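Aminoglycoside phosphotransferase (Alicyclobacillus acidocaldarius subsp. acidocaldarius, PDB 4PDY) is probably a phosphotransferase of the kinase-like aminoglycoside phosphotransferase family, and binds a histidine in a pocket. Local coordinates at residues C73-Q78 with F88-S93; A132-A137 with E245-A250; G267-H272 with A337-L342. All coordinates share one frame; numbering follows the deposited sequence. Where two conformers were deposited one is given.

Interaction 1 (C73-Q78 with F88-S93); sequences CLRHAQ and FVTTSS
Leu74 meets Phe88 where helix 64-79 faces the weakly bonded strand about 88-89. Its CD1 methyl points into the edge of the phenyl ring, in the ring plane. Leu74 CD1 lies 3.2 Å from Phe88 CE2, which is tight for two carbons. Phe88 CZ is 3.6 Å from the same Leu74 CD1, so the methyl sits against the CE2-CZ bond. The two side chains cross at about a right angle. Phe88 CG stands anti to its own carbonyl carbon (chi1 -61°), and this swings the ring across toward the helix. Met70 and Val71, one turn earlier on that helix, also touch the ring. Leu74 also rests on Phe134 of helix 121-137.

Next along the helix, Arg75 runs out extended from CG to NE. In the conformer given, Arg75 NH2 comes to 4.2 Å from Thr90 CG2, with the methyl at the guanidinium edge, near its plane. This weak contact is doubtful, because a second conformer of Arg75 exists.

Val89 pairs through its backbone with Val107 on strand 103-109. Helix 64-79 thus packs beside the antiparallel sheet, consistent with the place of helix C in the N-lobe of kinase-like folds.

No hydrogen bond or salt bridge joins helix and strand here. The attachment is apolar at Leu74 and Phe88 and slight at Arg75, so it depends on shape and on the burial of the leucine.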
loop_
_atom_site.group_PDB
_atom_site.type_symbol
_atom_site.label_atom_id
_atom_site.label_comp_id
_atom_site.label_asym_id
_atom_site.label_seq_id
_atom_site.Cartn_x
_atom_site.Cartn_y
_atom_site.Cartn_z
ATOM N N CYS A 73 -10.148 12.691 10.043
ATOM C CA CYS A 73 -9.830 11.321 10.381
ATOM C C CYS A 73 -8.588 11.238 11.245
ATOM O O CYS A 73 -8.579 10.560 12.271
ATOM C CB CYS A 73 -9.662 10.497 9.115
ATOM S SG CYS A 73 -9.280 8.802 9.520
ATOM N N LEU A 74 -7.527 11.915 10.812
ATOM C CA LEU A 74 -6.301 11.908 11.595
ATOM C C LEU A 74 -6.470 12.583 12.938
ATOM O O LEU A 74 -5.909 12.109 13.937
ATOM C CB LEU A 74 -5.161 12.484 10.770
ATOM C CG LEU A 74 -4.673 11.470 9.717
ATOM C CD1 LEU A 74 -3.874 12.154 8.626
ATOM C CD2 LEU A 74 -3.903 10.327 10.374
ATOM N N ARG A 75 -7.223 13.671 13.015
ATOM C CA ARG A 75 -7.422 14.283 14.321
ATOM C C ARG A 75 -8.253 13.376 15.224
ATOM O O ARG A 75 -8.021 13.322 16.435
ATOM C CB ARG A 75 -8.025 15.668 14.187
ATOM C CG ARG A 75 -6.967 16.689 13.804
ATOM C CD ARG A 75 -7.494 18.104 13.770
ATOM N NE ARG A 75 -6.598 19.015 13.057
ATOM C CZ ARG A 75 -6.984 20.198 12.601
ATOM N NH1 ARG A 75 -8.231 20.590 12.774
ATOM N NH2 ARG A 75 -6.139 20.976 11.953
ATOM N N HIS A 76 -9.216 12.650 14.648
ATOM C CA HIS A 76 -9.944 11.664 15.447
ATOM C C HIS A 76 -8.999 10.585 15.990
ATOM O O HIS A 76 -8.992 10.266 17.192
ATOM C CB HIS A 76 -11.051 11.024 14.618
ATOM C CG HIS A 76 -11.688 9.880 15.324
ATOM N ND1 HIS A 76 -12.792 10.028 16.129
ATOM C CD2 HIS A 76 -11.314 8.584 15.432
ATOM C CE1 HIS A 76 -13.100 8.862 16.672
ATOM N NE2 HIS A 76 -12.204 7.978 16.278
ATOM N N ALA A 77 -8.185 10.040 15.105
ATOM C CA ALA A 77 -7.210 9.039 15.507
ATOM C C ALA A 77 -6.309 9.569 16.638
ATOM O O ALA A 77 -6.031 8.882 17.622
ATOM C CB ALA A 77 -6.386 8.607 14.299
ATOM N N GLN A 78 -5.887 10.814 16.500
ATOM C CA GLN A 78 -5.052 11.422 17.515
ATOM C C GLN A 78 -5.717 11.529 18.891
ATOM O O GLN A 78 -5.065 11.325 19.926
ATOM C CB GLN A 78 -4.671 12.795 17.052
ATOM C CG GLN A 78 -3.989 13.580 18.128
ATOM C CD GLN A 78 -3.599 14.887 17.582
ATOM O OE1 GLN A 78 -4.463 15.674 17.150
ATOM N NE2 GLN A 78 -2.304 15.121 17.507
ATOM N N PHE A 88 -0.336 18.142 9.964
ATOM C CA PHE A 88 -0.725 19.131 8.997
ATOM C C PHE A 88 -0.533 20.537 9.552
ATOM O O PHE A 88 -0.787 20.803 10.716
ATOM C CB PHE A 88 -2.197 18.913 8.608
ATOM C CG PHE A 88 -2.468 17.555 7.960
ATOM C CD1 PHE A 88 -2.157 17.337 6.649
ATOM C CD2 PHE A 88 -3.030 16.513 8.688
ATOM C CE1 PHE A 88 -2.400 16.116 6.037
ATOM C CE2 PHE A 88 -3.260 15.288 8.104
ATOM C CZ PHE A 88 -2.945 15.083 6.779
ATOM N N VAL A 89 -0.077 21.427 8.682
ATOM C CA VAL A 89 0.095 22.848 8.982
ATOM C C VAL A 89 -1.020 23.591 8.273
ATOM O O VAL A 89 -1.295 23.337 7.103
ATOM C CB VAL A 89 1.478 23.354 8.529
ATOM C CG1 VAL A 89 1.585 24.842 8.805
ATOM C CG2 VAL A 89 2.540 22.543 9.256
ATOM N N THR A 90 -1.654 24.520 8.965
ATOM C CA THR A 90 -2.740 25.286 8.382
ATOM C C THR A 90 -2.257 26.622 7.844
ATOM O O THR A 90 -1.199 27.100 8.230
ATOM C CB THR A 90 -3.872 25.539 9.374
ATOM O OG1 THR A 90 -3.390 26.253 10.500
ATOM C CG2 THR A 90 -4.503 24.207 9.834
ATOM N N THR A 91 -3.028 27.213 6.949
ATOM C CA THR A 91 -2.707 28.494 6.369
ATOM C C THR A 91 -2.945 29.615 7.395
ATOM O O THR A 91 -3.438 29.392 8.506
ATOM C CB THR A 91 -3.585 28.765 5.136
ATOM O OG1 THR A 91 -4.935 28.990 5.565
ATOM C CG2 THR A 91 -3.507 27.624 4.111
ATOM N N SER A 92 -2.625 30.833 6.984
ATOM C CA SER A 92 -2.864 31.995 7.825
ATOM C C SER A 92 -4.348 32.217 8.126
ATOM O O SER A 92 -4.685 32.880 9.099
ATOM C CB SER A 92 -2.285 33.250 7.178
ATOM O OG SER A 92 -2.930 33.495 5.948
ATOM N N SER A 93 -5.225 31.681 7.272
ATOM C CA SER A 93 -6.666 31.705 7.526
ATOM C C SER A 93 -7.212 30.432 8.197
ATOM O O SER A 93 -8.431 30.235 8.247
ATOM C CB SER A 93 -7.402 31.935 6.218
ATOM O OG SER A 93 -7.352 30.774 5.413
#

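Interaction 2 (A132-A137 with E245-A250); sequences AQFHEA and ELARPA
His135 and Phe134 leave helix 121-137 in different directions and meet two different parts of 245-250. The imidazole of His135 turns its edge to the backbone of Ala250. His135 CE1 lies 2.9 Å from Ala250 O, and the oxygen sits in the ring plane. This is a close C-H to carbonyl approach. His135 ND1 and NE2 stand farther from it, at 3.8 Å and 3.9 Å from Ala250 O. The ring gets there because CG is anti to the backbone N (chi1 -165°). The two nitrogens have other partners: ND1 makes a weak hydrogen bond to Trp221 O, and NE2 a weak one to Glu215 OE1.

The Ala247 methyl lies oblique to the Phe134 ring, with Phe134 CZ 4.4 Å from Ala247 CB. Phe244, just before the segment, packs edge-to-face with the same phenyl ring. Asp243, Phe244 and Glu245 probably correspond to the DFG motif of protein kinases.

An alanine in place of His135 would probably leave Trp221 O and Glu215 without these weak bonds and open a gap beside Ala250 O. All four touching residues are buried. Three oxygens, those of Ala250, Trp221 and Glu215, approach this buried imidazole. If both nitrogens act as donors, the ring may be cationic, and nearby Glu215 would help to balance it. The acidic C-H at CE1 would then suit the Ala250 carbonyl.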
loop_
_atom_site.group_PDB
_atom_site.type_symbol
_atom_site.label_atom_id
_atom_site.label_comp_id
_atom_site.label_asym_id
_atom_site.label_seq_id
_atom_site.Cartn_x
_atom_site.Cartn_y
_atom_site.Cartn_z
ATOM N N ALA A 132 -1.675 -1.023 12.219
ATOM C CA ALA A 132 -2.650 -1.561 13.158
ATOM C C ALA A 132 -3.187 -0.484 14.085
ATOM O O ALA A 132 -4.370 -0.425 14.399
ATOM C CB ALA A 132 -2.029 -2.687 13.936
ATOM N N GLN A 133 -2.291 0.385 14.555
ATOM C CA GLN A 133 -2.706 1.490 15.414
ATOM C C GLN A 133 -3.650 2.435 14.685
ATOM O O GLN A 133 -4.613 2.929 15.267
ATOM C CB GLN A 133 -1.489 2.263 15.948
ATOM C CG GLN A 133 -0.673 1.499 16.963
ATOM C CD GLN A 133 0.516 2.280 17.458
ATOM O OE1 GLN A 133 1.150 3.019 16.677
ATOM N NE2 GLN A 133 0.793 2.192 18.760
ATOM N N PHE A 134 -3.351 2.727 13.426
ATOM C CA PHE A 134 -4.228 3.591 12.638
ATOM C C PHE A 134 -5.628 2.982 12.493
ATOM O O PHE A 134 -6.626 3.666 12.659
ATOM C CB PHE A 134 -3.601 3.854 11.264
ATOM C CG PHE A 134 -4.462 4.690 10.342
ATOM C CD1 PHE A 134 -4.833 5.975 10.685
ATOM C CD2 PHE A 134 -4.895 4.187 9.132
ATOM C CE1 PHE A 134 -5.615 6.739 9.845
ATOM C CE2 PHE A 134 -5.662 4.939 8.281
ATOM C CZ PHE A 134 -6.047 6.215 8.649
ATOM N N HIS A 135 -5.659 1.692 12.215
ATOM C CA HIS A 135 -6.932 1.004 12.016
ATOM C C HIS A 135 -7.742 1.020 13.299
ATOM O O HIS A 135 -8.941 1.317 13.279
ATOM C CB HIS A 135 -6.682 -0.412 11.531
ATOM C CG HIS A 135 -7.907 -1.066 10.973
ATOM N ND1 HIS A 135 -8.284 -0.929 9.660
ATOM C CD2 HIS A 135 -8.844 -1.843 11.560
ATOM C CE1 HIS A 135 -9.404 -1.602 9.455
ATOM N NE2 HIS A 135 -9.763 -2.159 10.595
ATOM N N GLU A 136 -7.077 0.757 14.418
ATOM C CA GLU A 136 -7.746 0.727 15.716
ATOM C C GLU A 136 -8.271 2.107 16.100
ATOM O O GLU A 136 -9.395 2.265 16.578
ATOM C CB GLU A 136 -6.790 0.190 16.779
ATOM C CG GLU A 136 -7.349 0.126 18.192
ATOM C CD GLU A 136 -8.361 -0.995 18.409
ATOM O OE1 GLU A 136 -8.568 -1.831 17.502
ATOM O OE2 GLU A 136 -8.939 -1.048 19.511
ATOM N N ALA A 137 -7.414 3.129 15.929
ATOM C CA ALA A 137 -7.757 4.498 16.319
ATOM C C ALA A 137 -8.872 5.125 15.493
ATOM O O ALA A 137 -9.373 6.177 15.860
ATOM C CB ALA A 137 -6.521 5.396 16.267
ATOM N N GLU A 245 -3.975 9.893 1.194
ATOM C CA GLU A 245 -4.935 10.235 0.138
ATOM C C GLU A 245 -5.775 9.039 -0.321
ATOM O O GLU A 245 -6.858 9.238 -0.842
ATOM C CB GLU A 245 -4.210 10.873 -1.045
ATOM C CG GLU A 245 -3.555 12.185 -0.686
ATOM C CD GLU A 245 -2.786 12.815 -1.820
ATOM O OE1 GLU A 245 -3.014 12.477 -2.989
ATOM O OE2 GLU A 245 -1.910 13.660 -1.516
ATOM N N LEU A 246 -5.234 7.837 -0.193
ATOM C CA LEU A 246 -6.000 6.629 -0.547
ATOM C C LEU A 246 -6.687 5.981 0.650
ATOM O O LEU A 246 -7.394 4.978 0.478
ATOM C CB LEU A 246 -5.077 5.628 -1.235
ATOM C CG LEU A 246 -4.479 6.078 -2.556
ATOM C CD1 LEU A 246 -3.646 4.979 -3.167
ATOM C CD2 LEU A 246 -5.562 6.527 -3.522
ATOM N N ALA A 247 -6.508 6.530 1.843
ATOM C CA ALA A 247 -7.044 5.937 3.059
ATOM C C ALA A 247 -8.566 5.996 3.041
ATOM O O ALA A 247 -9.140 6.983 2.586
ATOM C CB ALA A 247 -6.481 6.620 4.307
ATOM N N ARG A 248 -9.204 4.936 3.560
ATOM C CA ARG A 248 -10.680 4.878 3.658
ATOM C C ARG A 248 -11.027 3.712 4.565
ATOM O O ARG A 248 -10.180 2.886 4.841
ATOM C CB ARG A 248 -11.343 4.695 2.296
ATOM C CG ARG A 248 -10.882 3.463 1.573
ATOM C CD ARG A 248 -11.547 3.284 0.213
ATOM N NE ARG A 248 -10.903 2.198 -0.524
ATOM C CZ ARG A 248 -11.234 0.906 -0.428
ATOM N NH1 ARG A 248 -12.216 0.501 0.380
ATOM N NH2 ARG A 248 -10.567 0.005 -1.141
ATOM N N PRO A 249 -12.281 3.668 5.041
ATOM C CA PRO A 249 -12.714 2.500 5.782
ATOM C C PRO A 249 -12.512 1.236 4.918
ATOM O O PRO A 249 -12.956 1.185 3.762
ATOM C CB PRO A 249 -14.211 2.774 6.034
ATOM C CG PRO A 249 -14.322 4.271 6.024
ATOM C CD PRO A 249 -13.336 4.689 4.971
ATOM N N ALA A 250 -11.857 0.232 5.474
ATOM C CA ALA A 250 -11.578 -1.009 4.752
ATOM C C ALA A 250 -11.108 -2.063 5.716
ATOM O O ALA A 250 -10.534 -1.728 6.754
ATOM C CB ALA A 250 -10.549 -0.786 3.669
#

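Interaction 3 (G267-H272 with A337-L342); sequences GNWDGH and AFLASL
Trp269 and Phe338 bring their backbones within 6.2 Å, CA to CA, where a type I' turn from Gly267 to Asp270 meets helix 319-347. Their side chains cross at about a right angle. Phe338 CD2 lies at the edge of the indole, near its plane, 3.7 Å from Trp269 CE3. The six-membered ring and the phenyl are inclined at 44°, an oblique pairing. Phe338 CG is anti to the backbone N (chi1 171°), which carries the ring toward the turn. There Phe338 CE1 comes 3.9 Å from Gly271 CA. Leu339 adds CD2 obliquely, 4.4 Å from Trp269 CZ3.

On the turn itself, Asp270 is the N-cap of helix 271-284. Asp270 OD1 accepts from His272 N at 2.9 Å. Asp270 OD1 also takes His272 ND1 at 2.8 Å on its syn lone pair, nearly in the imidazole plane. Two bonds thus grip one oxygen.

The turn joins helix 252-266 to helix 271-284. Leu264 of the former touches the side chains of both Trp269 and Phe338, and Ala274 of the latter touches Phe338. Leu339 also reaches helix 289-300, so 319-347 packs against three helices here.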
loop_
_atom_site.group_PDB
_atom_site.type_symbol
_atom_site.label_atom_id
_atom_site.label_comp_id
_atom_site.label_asym_id
_atom_site.label_seq_id
_atom_site.Cartn_x
_atom_site.Cartn_y
_atom_site.Cartn_z
ATOM N N GLY A 267 11.924 -10.021 0.289
ATOM C CA GLY A 267 12.758 -10.857 1.172
ATOM C C GLY A 267 12.711 -12.353 0.898
ATOM O O GLY A 267 12.966 -13.156 1.795
ATOM N N ASN A 268 12.390 -12.732 -0.337
ATOM C CA ASN A 268 12.252 -14.134 -0.734
ATOM C C ASN A 268 11.569 -15.014 0.291
ATOM O O ASN A 268 12.028 -16.096 0.658
ATOM C CB ASN A 268 13.560 -14.763 -1.197
ATOM C CG ASN A 268 13.317 -16.023 -2.031
ATOM O OD1 ASN A 268 12.198 -16.270 -2.497
ATOM N ND2 ASN A 268 14.312 -16.827 -2.175
ATOM N N TRP A 269 10.439 -14.515 0.751
ATOM C CA TRP A 269 9.481 -15.344 1.471
ATOM C C TRP A 269 10.048 -15.836 2.802
ATOM O O TRP A 269 9.638 -16.854 3.326
ATOM C CB TRP A 269 8.911 -16.456 0.535
ATOM C CG TRP A 269 8.199 -15.776 -0.607
ATOM C CD1 TRP A 269 8.738 -15.361 -1.795
ATOM C CD2 TRP A 269 6.844 -15.313 -0.606
ATOM N NE1 TRP A 269 7.808 -14.664 -2.519
ATOM C CE2 TRP A 269 6.635 -14.619 -1.812
ATOM C CE3 TRP A 269 5.796 -15.393 0.313
ATOM C CZ2 TRP A 269 5.420 -14.048 -2.141
ATOM C CZ3 TRP A 269 4.584 -14.831 -0.022
ATOM C CH2 TRP A 269 4.394 -14.178 -1.234
ATOM N N ASP A 270 10.960 -15.035 3.366
ATOM C CA ASP A 270 11.476 -15.241 4.728
ATOM C C ASP A 270 10.363 -14.966 5.742
ATOM O O ASP A 270 9.896 -13.831 5.903
ATOM C CB ASP A 270 12.664 -14.305 4.972
ATOM C CG ASP A 270 13.345 -14.526 6.321
ATOM O OD1 ASP A 270 12.735 -14.980 7.293
ATOM O OD2 ASP A 270 14.544 -14.245 6.410
ATOM N N GLY A 271 9.912 -16.024 6.415
ATOM C CA GLY A 271 8.803 -15.912 7.345
ATOM C C GLY A 271 9.064 -15.075 8.567
ATOM O O GLY A 271 8.139 -14.703 9.268
ATOM N N HIS A 272 10.329 -14.706 8.827
ATOM C CA HIS A 272 10.569 -13.745 9.912
ATOM C C HIS A 272 9.876 -12.420 9.628
ATOM O O HIS A 272 9.435 -11.740 10.551
ATOM C CB HIS A 272 12.057 -13.449 10.159
ATOM C CG HIS A 272 12.843 -14.597 10.710
ATOM N ND1 HIS A 272 13.593 -15.432 9.909
ATOM C CD2 HIS A 272 13.022 -15.034 11.980
ATOM C CE1 HIS A 272 14.181 -16.349 10.658
ATOM N NE2 HIS A 272 13.877 -16.110 11.921
ATOM N N ALA A 337 6.387 -22.750 -0.267
ATOM C CA ALA A 337 6.748 -23.272 1.059
ATOM C C ALA A 337 6.244 -22.374 2.188
ATOM O O ALA A 337 5.773 -22.827 3.223
ATOM C CB ALA A 337 8.256 -23.440 1.171
ATOM N N PHE A 338 6.375 -21.077 1.990
ATOM C CA PHE A 338 5.906 -20.136 2.983
ATOM C C PHE A 338 4.398 -20.204 3.153
ATOM O O PHE A 338 3.889 -20.243 4.274
ATOM C CB PHE A 338 6.299 -18.685 2.696
ATOM C CG PHE A 338 5.615 -17.746 3.628
ATOM C CD1 PHE A 338 6.053 -17.607 4.939
ATOM C CD2 PHE A 338 4.437 -17.125 3.256
ATOM C CE1 PHE A 338 5.330 -16.828 5.834
ATOM C CE2 PHE A 338 3.734 -16.329 4.140
ATOM C CZ PHE A 338 4.190 -16.172 5.428
ATOM N N LEU A 339 3.687 -20.195 2.028
ATOM C CA LEU A 339 2.233 -20.229 2.085
ATOM C C LEU A 339 1.738 -21.534 2.682
ATOM O O LEU A 339 0.746 -21.529 3.382
ATOM C CB LEU A 339 1.604 -19.957 0.726
ATOM C CG LEU A 339 1.892 -18.558 0.157
ATOM C CD1 LEU A 339 1.464 -18.504 -1.300
ATOM C CD2 LEU A 339 1.199 -17.479 0.975
ATOM N N ALA A 340 2.464 -22.619 2.441
ATOM C CA ALA A 340 2.138 -23.921 3.014
ATOM C C ALA A 340 2.268 -23.949 4.527
ATOM O O ALA A 340 1.398 -24.445 5.246
ATOM C CB ALA A 340 3.018 -24.988 2.404
ATOM N N SER A 341 3.376 -23.417 5.030
ATOM C CA SER A 341 3.600 -23.363 6.472
ATOM C C SER A 341 2.604 -22.421 7.152
ATOM O O SER A 341 2.132 -22.719 8.248
ATOM C CB SER A 341 5.044 -22.951 6.803
ATOM O OG SER A 341 5.372 -21.738 6.172
ATOM N N LEU A 342 2.265 -21.301 6.508
ATOM C CA LEU A 342 1.276 -20.385 7.076
ATOM C C LEU A 342 -0.105 -21.062 7.169
ATOM O O LEU A 342 -0.799 -20.928 8.165
ATOM C CB LEU A 342 1.172 -19.084 6.283
ATOM C CG LEU A 342 0.101 -18.080 6.718
ATOM C CD1 LEU A 342 0.306 -17.653 8.160
ATOM C CD2 LEU A 342 0.091 -16.882 5.770
#

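How the interactions relate
Interactions 1 and 2 are neighbours, with centres 16 Å apart. Helices 64-79 and 121-137 join them: His76 CD2 lies 3.1 Å from Ala137 O, and Ala77 CB is 3.8 Å from Ala137 CB. Interaction 3 stands apart, about 40 Å from interaction 1 between centres, on the opposite side of the chain's centre. Interaction 1 is partly buried and fades to an exposed arginine. Interaction 2 lies nearest the chain's centre, and its touching residues are all buried. Interaction 3 is buried but peripheral, within a helical region. None has a hydrogen bond across its segments. Interactions 1 and 3 rest on apolar side chains, while interaction 2 adds an imidazole C-H edge against a backbone carbonyl.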